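Local structure of peptidoglycan N-acetylglucosamine deacetylase (Bacillus cereus, 5N1P) at residues Tyr5-Leu19 / Val159-Val173. The protein catalyses the metal-dependent removal of acetyl groups from N-acetylglucosamine residues of peptidoglycan, releasing acetate. Residues are numbered along the deposited sequence; the frame is centred on the assembly and turned at random.
Sequences YLTFDDGPGKYTAEL and VILMHDIHPQSVAAV. With ZN (zinc ion), chain F; 8GK (~{N}-oxidanylnaphthalene-1-carboxamide), chain E.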
loop_
_atom_site.group_PDB
_atom_site.type_symbol
_atom_site.label_atom_id
_atom_site.label_comp_id
_atom_site.label_asym_id
_atom_site.label_seq_id
_atom_site.Cartn_x
_atom_site.Cartn_y
_atom_site.Cartn_z
ATOM N N TYR A 5 8.444 -4.951 -2.528
ATOM C CA TYR A 5 7.339 -4.055 -2.835
ATOM C C TYR A 5 6.963 -3.245 -1.609
ATOM O O TYR A 5 6.243 -3.729 -0.725
ATOM C CB TYR A 5 6.125 -4.844 -3.329
ATOM C CG TYR A 5 6.364 -5.600 -4.611
ATOM C CD1 TYR A 5 6.023 -5.041 -5.839
ATOM C CD2 TYR A 5 6.927 -6.878 -4.596
ATOM C CE1 TYR A 5 6.246 -5.728 -7.016
ATOM C CE2 TYR A 5 7.147 -7.573 -5.770
ATOM C CZ TYR A 5 6.799 -6.990 -6.977
ATOM O OH TYR A 5 7.017 -7.670 -8.150
ATOM N N LEU A 6 7.484 -2.030 -1.528
ATOM C CA LEU A 6 7.094 -1.128 -0.462
ATOM C C LEU A 6 5.681 -0.673 -0.742
ATOM O O LEU A 6 5.390 -0.217 -1.849
ATOM C CB LEU A 6 8.015 0.081 -0.384
ATOM C CG LEU A 6 9.378 -0.064 0.272
ATOM C CD1 LEU A 6 10.158 1.226 0.133
ATOM C CD2 LEU A 6 9.202 -0.438 1.743
ATOM N N THR A 7 4.803 -0.786 0.241
ATOM C CA THR A 7 3.429 -0.304 0.060
ATOM C C THR A 7 3.050 0.645 1.190
ATOM O O THR A 7 3.401 0.428 2.358
ATOM C CB THR A 7 2.384 -1.460 -0.025
ATOM O OG1 THR A 7 2.218 -2.096 1.260
ATOM C CG2 THR A 7 2.808 -2.501 -1.073
ATOM N N PHE A 8 2.345 1.713 0.832
ATOM C CA PHE A 8 2.021 2.766 1.785
ATOM C C PHE A 8 0.529 2.997 1.787
ATOM O O PHE A 8 -0.036 3.366 0.765
ATOM C CB PHE A 8 2.745 4.066 1.433
ATOM C CG PHE A 8 4.232 3.942 1.447
ATOM C CD1 PHE A 8 4.924 4.047 2.639
ATOM C CD2 PHE A 8 4.933 3.674 0.275
ATOM C CE1 PHE A 8 6.316 3.913 2.674
ATOM C CE2 PHE A 8 6.325 3.541 0.298
ATOM C CZ PHE A 8 7.012 3.652 1.504
ATOM N N ASP A 9 -0.086 2.798 2.944
ATOM C CA ASP A 9 -1.535 2.908 3.128
ATOM C C ASP A 9 -1.972 4.215 3.790
ATOM O O ASP A 9 -1.218 4.814 4.564
ATOM C CB ASP A 9 -2.056 1.775 4.023
ATOM C CG ASP A 9 -2.068 0.416 3.348
ATOM O OD1 ASP A 9 -1.646 0.306 2.187
ATOM O OD2 ASP A 9 -2.504 -0.564 4.019
ATOM N N ASP A 10 -3.214 4.604 3.492
ATOM C CA ASP A 10 -4.033 5.570 4.246
ATOM C C ASP A 10 -3.856 7.010 3.766
ATOM O O ASP A 10 -4.510 7.914 4.289
ATOM C CB ASP A 10 -3.788 5.532 5.769
ATOM C CG ASP A 10 -4.115 4.181 6.419
ATOM O OD1 ASP A 10 -4.767 3.317 5.803
ATOM O OD2 ASP A 10 -3.732 3.992 7.596
ATOM N N GLY A 11 -3.006 7.230 2.768
ATOM C CA GLY A 11 -2.760 8.577 2.279
ATOM C C GLY A 11 -3.653 9.020 1.123
ATOM O O GLY A 11 -4.700 8.409 0.851
ATOM N N PRO A 12 -3.255 10.095 0.425
ATOM C CA PRO A 12 -2.041 10.873 0.719
ATOM C C PRO A 12 -2.167 11.748 1.954
ATOM O O PRO A 12 -3.246 11.896 2.546
ATOM C CB PRO A 12 -1.858 11.759 -0.527
ATOM C CG PRO A 12 -2.768 11.180 -1.580
ATOM C CD PRO A 12 -3.904 10.537 -0.823
ATOM N N GLY A 13 -1.052 12.340 2.346
ATOM C CA GLY A 13 -1.036 13.164 3.539
ATOM C C GLY A 13 0.146 14.102 3.519
ATOM O O GLY A 13 0.843 14.211 2.514
ATOM N N LYS A 14 0.383 14.760 4.646
ATOM C CA LYS A 14 1.382 15.821 4.717
ATOM C C LYS A 14 2.844 15.350 4.734
ATOM O O LYS A 14 3.752 16.176 4.748
ATOM C CB LYS A 14 1.115 16.688 5.952
ATOM C CG LYS A 14 1.183 15.945 7.267
ATOM C CD LYS A 14 0.946 16.903 8.430
ATOM C CE LYS A 14 0.983 16.190 9.773
ATOM N NZ LYS A 14 -0.108 15.188 9.929
ATOM N N TYR A 15 3.078 14.042 4.719
ATOM C CA TYR A 15 4.451 13.528 4.675
ATOM C C TYR A 15 4.741 12.860 3.338
ATOM O O TYR A 15 5.840 12.356 3.114
ATOM C CB TYR A 15 4.704 12.526 5.809
ATOM C CG TYR A 15 4.363 13.059 7.180
ATOM C CD1 TYR A 15 5.136 14.051 7.768
ATOM C CD2 TYR A 15 3.271 12.570 7.884
ATOM C CE1 TYR A 15 4.832 14.546 9.019
ATOM C CE2 TYR A 15 2.960 13.054 9.143
ATOM C CZ TYR A 15 3.739 14.048 9.700
ATOM O OH TYR A 15 3.437 14.534 10.947
ATOM N N THR A 16 3.744 12.839 2.461
ATOM C CA THR A 16 3.843 12.072 1.223
ATOM C C THR A 16 4.818 12.685 0.222
ATOM O O THR A 16 5.553 11.966 -0.459
ATOM C CB THR A 16 2.439 11.913 0.603
ATOM O OG1 THR A 16 1.624 11.203 1.542
ATOM C CG2 THR A 16 2.494 11.124 -0.700
ATOM N N ALA A 17 4.844 14.010 0.128
ATOM C CA ALA A 17 5.772 14.658 -0.786
ATOM C C ALA A 17 7.219 14.331 -0.392
ATOM O O ALA A 17 8.053 14.022 -1.243
ATOM C CB ALA A 17 5.535 16.174 -0.811
ATOM N N GLU A 18 7.510 14.372 0.905
ATOM C CA GLU A 18 8.839 14.016 1.384
ATOM C C GLU A 18 9.190 12.562 1.065
ATOM O O GLU A 18 10.312 12.258 0.651
ATOM C CB GLU A 18 8.948 14.251 2.889
ATOM C CG GLU A 18 10.302 13.856 3.452
ATOM C CD GLU A 18 10.461 14.256 4.898
ATOM O OE1 GLU A 18 9.498 14.824 5.456
ATOM O OE2 GLU A 18 11.547 14.004 5.470
ATOM N N LEU A 19 8.230 11.665 1.261
ATOM C CA LEU A 19 8.441 10.270 0.910
ATOM C C LEU A 19 8.764 10.112 -0.576
ATOM O O LEU A 19 9.690 9.395 -0.945
ATOM C CB LEU A 19 7.211 9.437 1.273
ATOM C CG LEU A 19 7.249 7.975 0.827
ATOM C CD1 LEU A 19 8.459 7.230 1.412
ATOM C CD2 LEU A 19 5.950 7.285 1.237
ATOM N N VAL A 159 6.224 -8.127 0.281
ATOM C CA VAL A 159 5.324 -6.977 0.193
ATOM C C VAL A 159 5.238 -6.352 1.567
ATOM O O VAL A 159 4.802 -6.994 2.517
ATOM C CB VAL A 159 3.929 -7.383 -0.302
ATOM C CG1 VAL A 159 2.982 -6.178 -0.322
ATOM C CG2 VAL A 159 4.041 -8.033 -1.676
ATOM N N ILE A 160 5.694 -5.111 1.681
ATOM C CA ILE A 160 5.903 -4.492 2.982
ATOM C C ILE A 160 4.820 -3.464 3.309
ATOM O O ILE A 160 4.608 -2.518 2.548
ATOM C CB ILE A 160 7.275 -3.812 3.036
ATOM C CG1 ILE A 160 8.372 -4.844 2.750
ATOM C CG2 ILE A 160 7.471 -3.137 4.382
ATOM C CD1 ILE A 160 9.659 -4.226 2.264
ATOM N N LEU A 161 4.154 -3.644 4.446
ATOM C CA LEU A 161 3.091 -2.745 4.890
ATOM C C LEU A 161 3.633 -1.586 5.711
ATOM O O LEU A 161 4.202 -1.785 6.794
ATOM C CB LEU A 161 2.042 -3.500 5.723
ATOM C CG LEU A 161 0.984 -2.609 6.383
ATOM C CD1 LEU A 161 0.078 -1.927 5.343
ATOM C CD2 LEU A 161 0.153 -3.393 7.401
ATOM N N MET A 162 3.448 -0.381 5.176
ATOM C CA MET A 162 3.761 0.847 5.886
ATOM C C MET A 162 2.635 1.859 5.667
ATOM O O MET A 162 1.712 1.623 4.885
ATOM C CB MET A 162 5.098 1.428 5.423
ATOM C CG MET A 162 6.236 0.479 5.660
ATOM S SD MET A 162 7.824 1.135 5.177
ATOM C CE MET A 162 8.074 2.329 6.486
ATOM N N HIS A 163 2.719 2.981 6.369
ATOM C CA HIS A 163 1.689 4.010 6.297
ATOM C C HIS A 163 2.355 5.360 6.150
ATOM O O HIS A 163 3.058 5.798 7.066
ATOM C CB HIS A 163 0.793 3.976 7.551
ATOM C CG HIS A 163 0.112 2.660 7.772
ATOM N ND1 HIS A 163 0.733 1.587 8.376
ATOM C CD2 HIS A 163 -1.137 2.238 7.453
ATOM C CE1 HIS A 163 -0.105 0.566 8.428
ATOM N NE2 HIS A 163 -1.245 0.934 7.870
ATOM N N ASP A 164 2.161 6.031 5.013
ATOM C CA ASP A 164 2.889 7.284 4.787
ATOM C C ASP A 164 2.254 8.471 5.512
ATOM O O ASP A 164 2.774 9.581 5.430
ATOM C CB ASP A 164 3.054 7.589 3.285
ATOM C CG ASP A 164 1.730 7.670 2.532
ATOM O OD1 ASP A 164 0.845 6.835 2.796
ATOM O OD2 ASP A 164 1.592 8.558 1.654
ATOM N N ILE A 165 1.185 8.229 6.266
ATOM C CA ILE A 165 0.542 9.301 7.025
ATOM C C ILE A 165 1.192 9.489 8.392
ATOM O O ILE A 165 0.808 10.377 9.147
ATOM C CB ILE A 165 -0.960 9.039 7.209
ATOM C CG1 ILE A 165 -1.191 7.683 7.871
ATOM C CG2 ILE A 165 -1.639 9.120 5.862
ATOM C CD1 ILE A 165 -2.568 7.534 8.499
ATOM N N HIS A 166 2.181 8.653 8.696
ATOM C CA HIS A 166 2.917 8.747 9.956
ATOM C C HIS A 166 4.379 9.092 9.710
ATOM O O HIS A 166 5.038 8.464 8.873
ATOM C CB HIS A 166 2.814 7.441 10.740
ATOM C CG HIS A 166 1.417 7.101 11.152
ATOM N ND1 HIS A 166 0.943 5.808 11.180
ATOM C CD2 HIS A 166 0.392 7.889 11.553
ATOM C CE1 HIS A 166 -0.317 5.812 11.577
ATOM N NE2 HIS A 166 -0.676 7.064 11.808
ATOM N N PRO A 167 4.892 10.084 10.452
ATOM C CA PRO A 167 6.246 10.626 10.271
ATOM C C PRO A 167 7.324 9.554 10.426
ATOM O O PRO A 167 8.304 9.521 9.677
ATOM C CB PRO A 167 6.384 11.658 11.399
ATOM C CG PRO A 167 5.033 11.846 11.969
ATOM C CD PRO A 167 4.215 10.640 11.637
ATOM N N GLN A 168 7.141 8.680 11.409
ATOM C CA GLN A 168 8.183 7.707 11.717
ATOM C C GLN A 168 8.324 6.669 10.602
ATOM O O GLN A 168 9.409 6.136 10.384
ATOM C CB GLN A 168 7.917 7.036 13.075
ATOM C CG GLN A 168 6.757 6.059 13.123
ATOM C CD GLN A 168 5.416 6.707 13.408
ATOM O OE1 GLN A 168 5.261 7.925 13.307
ATOM N NE2 GLN A 168 4.434 5.885 13.784
ATOM N N SER A 169 7.233 6.393 9.888
ATOM C CA SER A 169 7.265 5.472 8.760
ATOM C C SER A 169 8.078 6.046 7.617
ATOM O O SER A 169 8.945 5.391 7.052
ATOM C CB SER A 169 5.844 5.169 8.272
ATOM O OG SER A 169 5.018 4.803 9.361
ATOM N N VAL A 170 7.780 7.286 7.267
ATOM C CA VAL A 170 8.509 7.945 6.195
ATOM C C VAL A 170 10.005 8.059 6.542
ATOM O O VAL A 170 10.881 7.846 5.685
ATOM C CB VAL A 170 7.871 9.324 5.903
ATOM C CG1 VAL A 170 8.715 10.113 4.900
ATOM C CG2 VAL A 170 6.451 9.119 5.397
ATOM N N ALA A 171 10.311 8.326 7.808
ATOM C CA ALA A 171 11.698 8.448 8.245
ATOM C C ALA A 171 12.462 7.118 8.202
ATOM O O ALA A 171 13.687 7.093 8.141
ATOM C CB ALA A 171 11.746 9.023 9.648
ATOM N N ALA A 172 11.723 6.015 8.231
ATOM C CA ALA A 172 12.347 4.703 8.248
ATOM C C ALA A 172 12.772 4.267 6.851
ATOM O O ALA A 172 13.587 3.361 6.698
ATOM C CB ALA A 172 11.382 3.665 8.854
ATOM N N VAL A 173 12.227 4.913 5.829
ATOM C CA VAL A 173 12.403 4.407 4.478
ATOM C C VAL A 173 13.872 4.412 3.983
ATOM O O VAL A 173 14.303 3.419 3.399
ATOM C CB VAL A 173 11.470 5.168 3.513
ATOM C CG1 VAL A 173 11.789 4.837 2.069
ATOM C CG2 VAL A 173 10.044 4.756 3.814
HETATM ZN ZN ZN F . -5.494 1.400 6.465
HETATM C C1 8GK E . -4.632 -1.337 7.418
HETATM C C2 8GK E . -4.575 -2.301 8.558
HETATM C C3 8GK E . -4.997 -1.867 9.806
HETATM C C4 8GK E . -4.975 -2.745 10.884
HETATM C C5 8GK E . -4.543 -4.061 10.712
HETATM C C6 8GK E . -4.125 -4.494 9.459
HETATM C C7 8GK E . -4.146 -3.611 8.381
HETATM C C8 8GK E . -5.393 -2.294 12.129
HETATM C C9 8GK E . -5.825 -0.982 12.306
HETATM C C10 8GK E . -5.842 -0.106 11.227
HETATM C C11 8GK E . -5.430 -0.555 9.980
HETATM O O12 8GK E . -5.737 -0.997 7.047
HETATM N N13 8GK E . -3.528 -0.844 6.858
HETATM O O14 8GK E . -3.593 0.461 6.374
HETATM O O HOH W 1 -1.096 6.026 1.051
HETATM O O HOH W 2 -4.655 1.896 8.543
HETATM O O HOH W 3 -0.951 12.399 8.923
#
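Tyr-5 to Phe-8 pair in parallel with Val-159 to Met-162, the backbone bonds running from Ile-160 N to Tyr-5 O, Thr-7 N to Ile-160 O, Met-162 N to Thr-7 O and Asp-9 N to Met-162 O. Thr-7 suits its place by doing two jobs: with OG1 between its backbone N and carbonyl carbon (chi1 71°), the hydroxyl reaches Ile-160 O at 2.7 Å from above the carbonyl plane, giving that oxygen two donors, while its methyl packs on Val-159. Arg-97 also bonds OG1.

Buried Asp-164 joins the loop after strand 157-163 to the start of helix 16-25. Its OD2 accepts a short 2.6 Å bond from Thr-16 OG1, out of the carboxylate plane, and the same OG1 accepts a hydrogen bond from Gly-13 N. A water that accepts from Gly-11 N sits within bonding distance of Asp-164 OD1 (2.7 Å) and Phe-8 O.

Apolar side chains fill the face bearing Leu-6 and Phe-8. The branched end of Leu-19 covers the Phe-8 ring, CD2 3.5 Å above its centre; Val-173 CG2 meets the ring edge, and Met-162 SD makes an oblique Met-aromatic contact. Farther out, the puckered, rigid Pro-167 turns C-H groups to the Tyr-15 face, a CH-pi contact with CB 4.2 Å from the centroid. Val-170 packs against Tyr-15 and Leu-19, bringing the two helices together.

The other face, bearing Thr-7, Asp-9 and His-163, leads to the active site. Just past Asp-9, Asp-10 OD1 binds zinc at 2.1 Å, with His-59 and His-63. Inhibitor hydroxamate O14 lies 2.8 Å from both Asp-9 OD2 and His-163 NE2; Asp-9 OD1 forms a salt bridge with Arg-97, and His-163 ND1 is hydrogen-bonded to Asp-130. This inferred acid-base pair at the C-terminal ends of adjacent parallel strands, beside an Asp-His-His zinc site, is characteristic of CE4 (NodB-homology) deacetylase active sites.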